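Local coordinates for protein UTP-glucose-1-phosphate uridylyltransferase 2 (Trypanosoma brucei, PDB 3GUE) that probably catalyses the reaction of UTP with glucose 1-phosphate to give UDP-glucose and diphosphate, and binds UDP-glucose in its nucleotidyltransferase domain, at residues D380-R385 / D421-L426; E415-I420 / L440-L445. All coordinates share one frame; numbering follows the deposited sequence.

Interaction 1. Residues D380-R385 / D421-L426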
# COMPACT_ATOMS: atom_id res chain seq x y z
N ASP A 380 6.42 -8.77 -7.28
CA ASP A 380 4.97 -8.58 -7.40
C ASP A 380 4.60 -8.06 -8.77
O ASP A 380 3.59 -8.50 -9.37
CB ASP A 380 4.46 -7.58 -6.36
CG ASP A 380 4.50 -8.09 -4.92
OD1 ASP A 380 4.37 -9.29 -4.67
OD2 ASP A 380 4.64 -7.25 -4.01
N LEU A 381 5.40 -7.10 -9.23
CA LEU A 381 5.23 -6.45 -10.54
C LEU A 381 5.35 -7.42 -11.69
O LEU A 381 4.58 -7.34 -12.64
CB LEU A 381 6.24 -5.33 -10.74
CG LEU A 381 6.10 -4.55 -12.05
CD1 LEU A 381 4.72 -3.87 -12.10
CD2 LEU A 381 7.27 -3.54 -12.15
N LEU A 382 6.36 -8.29 -11.61
CA LEU A 382 6.52 -9.41 -12.51
C LEU A 382 5.25 -10.27 -12.61
O LEU A 382 4.83 -10.64 -13.74
CB LEU A 382 7.71 -10.30 -12.09
CG LEU A 382 7.93 -11.66 -12.77
CD1 LEU A 382 8.04 -11.49 -14.29
CD2 LEU A 382 9.21 -12.35 -12.21
N ALA A 383 4.66 -10.59 -11.45
CA ALA A 383 3.47 -11.46 -11.41
C ALA A 383 2.28 -10.73 -12.05
O ALA A 383 1.56 -11.32 -12.86
CB ALA A 383 3.12 -11.92 -9.99
N LEU A 384 2.15 -9.43 -11.75
CA LEU A 384 1.05 -8.64 -12.28
C LEU A 384 1.10 -8.50 -13.80
O LEU A 384 0.06 -8.64 -14.50
CB LEU A 384 0.99 -7.26 -11.64
CG LEU A 384 -0.35 -6.54 -11.80
CD1 LEU A 384 -1.49 -7.33 -11.13
CD2 LEU A 384 -0.26 -5.19 -11.16
N ARG A 385 2.31 -8.25 -14.29
CA ARG A 385 2.56 -8.02 -15.71
C ARG A 385 2.37 -9.31 -16.49
O ARG A 385 1.99 -9.29 -17.65
CB ARG A 385 3.95 -7.44 -15.93
CG ARG A 385 4.05 -5.95 -15.66
CD ARG A 385 5.42 -5.39 -15.98
NE ARG A 385 5.42 -3.95 -15.80
CZ ARG A 385 6.48 -3.16 -15.97
NH1 ARG A 385 7.65 -3.67 -16.33
NH2 ARG A 385 6.34 -1.85 -15.78
N ASP A 421 15.48 -0.83 -12.34
CA ASP A 421 16.56 -0.93 -13.31
C ASP A 421 17.14 -2.34 -13.45
O ASP A 421 17.50 -2.75 -14.55
CB ASP A 421 17.69 0.01 -12.89
CG ASP A 421 18.55 0.39 -14.03
OD1 ASP A 421 18.01 1.01 -14.98
OD2 ASP A 421 19.77 0.06 -14.00
N GLY A 422 17.26 -3.05 -12.33
CA GLY A 422 17.76 -4.41 -12.35
C GLY A 422 16.70 -5.36 -12.87
O GLY A 422 17.01 -6.28 -13.65
N PHE A 423 15.45 -5.12 -12.44
CA PHE A 423 14.27 -5.88 -12.83
C PHE A 423 14.07 -5.76 -14.33
O PHE A 423 13.57 -6.68 -14.95
CB PHE A 423 12.99 -5.41 -12.10
CG PHE A 423 11.71 -6.07 -12.62
CD1 PHE A 423 11.52 -7.45 -12.53
CD2 PHE A 423 10.70 -5.29 -13.21
CE1 PHE A 423 10.35 -8.07 -13.04
CE2 PHE A 423 9.53 -5.89 -13.71
CZ PHE A 423 9.36 -7.30 -13.62
N GLU A 424 14.42 -4.60 -14.87
CA GLU A 424 14.37 -4.30 -16.30
C GLU A 424 15.16 -5.25 -17.21
O GLU A 424 14.70 -5.59 -18.30
CB GLU A 424 14.71 -2.83 -16.54
CG GLU A 424 13.54 -1.92 -16.13
CD GLU A 424 13.84 -0.45 -16.19
OE1 GLU A 424 12.93 0.32 -15.84
OE2 GLU A 424 14.96 -0.06 -16.57
N LYS A 425 16.33 -5.69 -16.77
CA LYS A 425 17.07 -6.70 -17.53
C LYS A 425 16.40 -8.09 -17.58
O LYS A 425 16.50 -8.81 -18.60
CB LYS A 425 18.54 -6.78 -17.07
CG LYS A 425 19.43 -5.82 -17.90
CD LYS A 425 20.60 -5.23 -17.14
CE LYS A 425 20.29 -3.81 -16.69
NZ LYS A 425 20.56 -2.79 -17.78
N LEU A 426 15.72 -8.44 -16.49
CA LEU A 426 15.05 -9.74 -16.37
C LEU A 426 13.93 -9.96 -17.41
O LEU A 426 13.82 -11.05 -18.00
CB LEU A 426 14.50 -9.92 -14.94
CG LEU A 426 13.85 -11.26 -14.62
CD1 LEU A 426 14.93 -12.36 -14.72
CD2 LEU A 426 13.18 -11.29 -13.23

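Interaction 2. Residues E415-I420 / L440-L445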
# COMPACT_ATOMS: atom_id res chain seq x y z
N GLU A 415 20.02 -8.69 -4.77
CA GLU A 415 21.23 -8.00 -5.28
C GLU A 415 21.08 -7.55 -6.74
O GLU A 415 21.88 -6.76 -7.24
CB GLU A 415 22.44 -8.93 -5.16
CG GLU A 415 22.74 -9.42 -3.75
CD GLU A 415 23.96 -10.33 -3.69
OE1 GLU A 415 24.45 -10.76 -4.76
OE2 GLU A 415 24.46 -10.60 -2.57
N HIS A 416 20.06 -8.06 -7.43
CA HIS A 416 19.90 -7.82 -8.86
C HIS A 416 18.55 -7.24 -9.31
O HIS A 416 18.49 -6.56 -10.34
CB HIS A 416 20.18 -9.11 -9.65
CG HIS A 416 21.57 -9.62 -9.51
ND1 HIS A 416 21.86 -10.90 -9.09
CD2 HIS A 416 22.77 -9.01 -9.70
CE1 HIS A 416 23.17 -11.06 -9.04
NE2 HIS A 416 23.75 -9.93 -9.41
N TYR A 417 17.50 -7.55 -8.57
CA TYR A 417 16.12 -7.35 -9.09
C TYR A 417 15.25 -6.45 -8.26
O TYR A 417 14.05 -6.30 -8.53
CB TYR A 417 15.45 -8.71 -9.28
CG TYR A 417 16.26 -9.59 -10.20
CD1 TYR A 417 16.46 -9.22 -11.53
CD2 TYR A 417 16.87 -10.76 -9.74
CE1 TYR A 417 17.21 -10.00 -12.39
CE2 TYR A 417 17.65 -11.53 -10.59
CZ TYR A 417 17.81 -11.15 -11.91
OH TYR A 417 18.56 -11.91 -12.76
N LYS A 418 15.84 -5.87 -7.23
CA LYS A 418 15.07 -5.16 -6.23
C LYS A 418 14.75 -3.78 -6.80
O LYS A 418 13.60 -3.31 -6.70
CB LYS A 418 15.83 -5.12 -4.90
CG LYS A 418 15.42 -3.98 -3.96
CD LYS A 418 15.79 -4.25 -2.52
CE LYS A 418 15.16 -3.21 -1.63
NZ LYS A 418 13.72 -2.97 -1.95
N MET A 419 15.75 -3.17 -7.43
CA MET A 419 15.59 -1.90 -8.11
C MET A 419 15.02 -2.12 -9.50
O MET A 419 15.36 -3.12 -10.16
CB MET A 419 16.93 -1.16 -8.18
CG MET A 419 17.61 -0.87 -6.82
SD MET A 419 16.83 0.39 -5.77
CE MET A 419 15.81 -0.67 -4.74
N ILE A 420 14.16 -1.20 -9.95
CA ILE A 420 13.42 -1.44 -11.21
C ILE A 420 14.36 -1.56 -12.41
O ILE A 420 14.08 -2.30 -13.35
CB ILE A 420 12.25 -0.42 -11.50
CG1 ILE A 420 11.61 -0.76 -12.86
CG2 ILE A 420 12.74 0.99 -11.52
CD1 ILE A 420 10.12 -0.80 -12.92
N LEU A 440 8.66 -19.38 -8.37
CA LEU A 440 9.82 -19.07 -9.21
C LEU A 440 10.90 -18.34 -8.42
O LEU A 440 10.65 -17.26 -7.89
CB LEU A 440 9.42 -18.26 -10.46
CG LEU A 440 10.57 -17.69 -11.31
CD1 LEU A 440 11.31 -18.78 -12.15
CD2 LEU A 440 10.13 -16.50 -12.18
N THR A 441 12.08 -18.95 -8.35
CA THR A 441 13.22 -18.38 -7.66
C THR A 441 14.34 -18.09 -8.68
O THR A 441 14.72 -18.96 -9.48
CB THR A 441 13.68 -19.32 -6.49
OG1 THR A 441 12.61 -19.41 -5.53
CG2 THR A 441 14.91 -18.80 -5.79
N VAL A 442 14.84 -16.85 -8.65
CA VAL A 442 15.88 -16.41 -9.56
C VAL A 442 17.03 -15.81 -8.80
O VAL A 442 16.83 -14.98 -7.91
CB VAL A 442 15.33 -15.41 -10.59
CG1 VAL A 442 16.45 -14.85 -11.50
CG2 VAL A 442 14.20 -16.08 -11.42
N ARG A 443 18.23 -16.26 -9.16
CA ARG A 443 19.47 -15.94 -8.46
C ARG A 443 20.56 -15.66 -9.49
O ARG A 443 20.68 -16.39 -10.47
CB ARG A 443 19.91 -17.12 -7.57
CG ARG A 443 19.11 -17.33 -6.30
CD ARG A 443 19.32 -16.15 -5.35
NE ARG A 443 18.54 -16.28 -4.11
CZ ARG A 443 17.27 -15.92 -3.98
NH1 ARG A 443 16.60 -15.39 -5.01
NH2 ARG A 443 16.66 -16.07 -2.82
N GLY A 444 21.34 -14.61 -9.25
CA GLY A 444 22.34 -14.15 -10.21
C GLY A 444 21.72 -13.37 -11.36
O GLY A 444 20.50 -13.06 -11.33
N LEU A 445 22.54 -13.03 -12.35
CA LEU A 445 22.04 -12.33 -13.56
C LEU A 445 21.34 -13.26 -14.57
O LEU A 445 21.93 -14.22 -15.05
CB LEU A 445 23.15 -11.53 -14.24
CG LEU A 445 23.63 -10.26 -13.52
CD1 LEU A 445 25.05 -9.88 -13.96
CD2 LEU A 445 22.64 -9.08 -13.74

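Interaction 1. Residues D380-R385 / D421-L426
Two short helices meet where the nucleotidyltransferase domain of this UDPGP family enzyme runs on into its C-terminal parallel beta-sheet region: 378-385, on the nucleotide-binding side, and 420-427, which lies against the C-terminal sheet. Their short axes are 11.6 Å apart and cross at -41°, a separation wide enough for one large side chain, the phenyl group of F423, to span the interface. Its CG stands anti to the backbone N (chi1 172°), which sends the ring straight at the turn L381-L382, with CZ foremost. CZ presses on the backbone there, 3.7 Å from both L382 N and L382 CA. L382 CB lies against the CE1-CZ side of the ring, 3.6 Å from F423 CE1, and L381 CD2 against its CE2-CD2 side, 3.6 Å from F423 CE2, both oblique to the ring. In L381 and L382 CB already points toward the opposite helix, and CG anti to the backbone N, beside the carbonyl carbon, places the branches beside the ring. On the L382 side of the ring, L382 CD2 and L426 CD2 meet at 4.2 Å. No hydrogen bond crosses the interface.

R385 borders this apolar patch. Its chain is extended from CG to NE, and R385 NH1 comes to the edge of the F423 ring, 3.9 Å from F423 CE2, with the guanidinium and phenyl planes 42° apart. L381 CD2 sits over the centre of one guanidinium face, while NH2 is hydrogen-bonded to the carbonyl oxygen of Q100, which helps fix the group's orientation.

L382 and L426 both continue onto L412 of strand 409-412, L381 and L384 pack on V375, and L426 also touches V446 and F448 of strand 446-448.

Interaction 2. Residues E415-I420 / L440-L445
The hydroxyl of Y417 ties the loop 415-420 to the residue that follows strand 437-443. Y417 OH donates to G444 O at 2.7 Å; the oxygen receives it on a lone pair, in the carbonyl plane, at a C=O...O angle of 143°, and the acceptor lies near the plane of the phenol ring. The same hydroxyl has a weak hydrogen bond with V446 N, so it links two points of the chain as it leaves the strand. D413 OD2 accepts a hydrogen bond from G444 N and forms a weak one with H416 ND1, joining histidine and turn through one carboxylate.

Apolar contact accompanies these bonds. Y417 CG is anti to its carbonyl carbon (chi1 -57°), and the Y417 and V442 side chains cross at about a right angle, V442 CG1 lying oblique to the ring, 3.6 Å from Y417 CE2. H416 CB rests over the centre of one face of the phenol, 3.6 Å above its plane.

The strand belongs to the C-terminal parallel sheet, where it lies between 409-412 and 458-462. Strand 409-412, helix 420-427 and strand 437-443 form a beta-alpha-beta crossover between adjacent parallel strands, with the loop 415-420 as its first connection and M419 as the N-cap residue of the helix.

The imidazole of H416 lies along the turn after the strand, where G444 adopts a positive phi (77°), a conformation glycine readily takes. H416 CE1 comes within 3.4 Å of G444 CA, while L445 N lies over a ring face, and L445 CG makes a CH-pi contact at 4.3 Å from the centroid of the H416 ring.

In the fold
Interactions 1 and 2 both involve the connection between strands 409-412 and 437-443: residues 415-420 lead directly into the helix that supplies 421-426. Interaction 1 is buried and mostly apolar, with one guanidinium at its border, joining that helix to 378-385, which follows the UDP-glucose-binding K376, whereas interaction 2 is only partly buried, lies farther from the centre of the chain and combines a hydrogen bond with ring packing at a strand end. Their centres are 9 Å apart and they touch directly. Y417 CE1 packs 3.7 Å from L426 CB, so the tyrosine of interaction 2 backs the helix of interaction 1, and I420 CD1 reaches L381 CD2 at 4.0 Å.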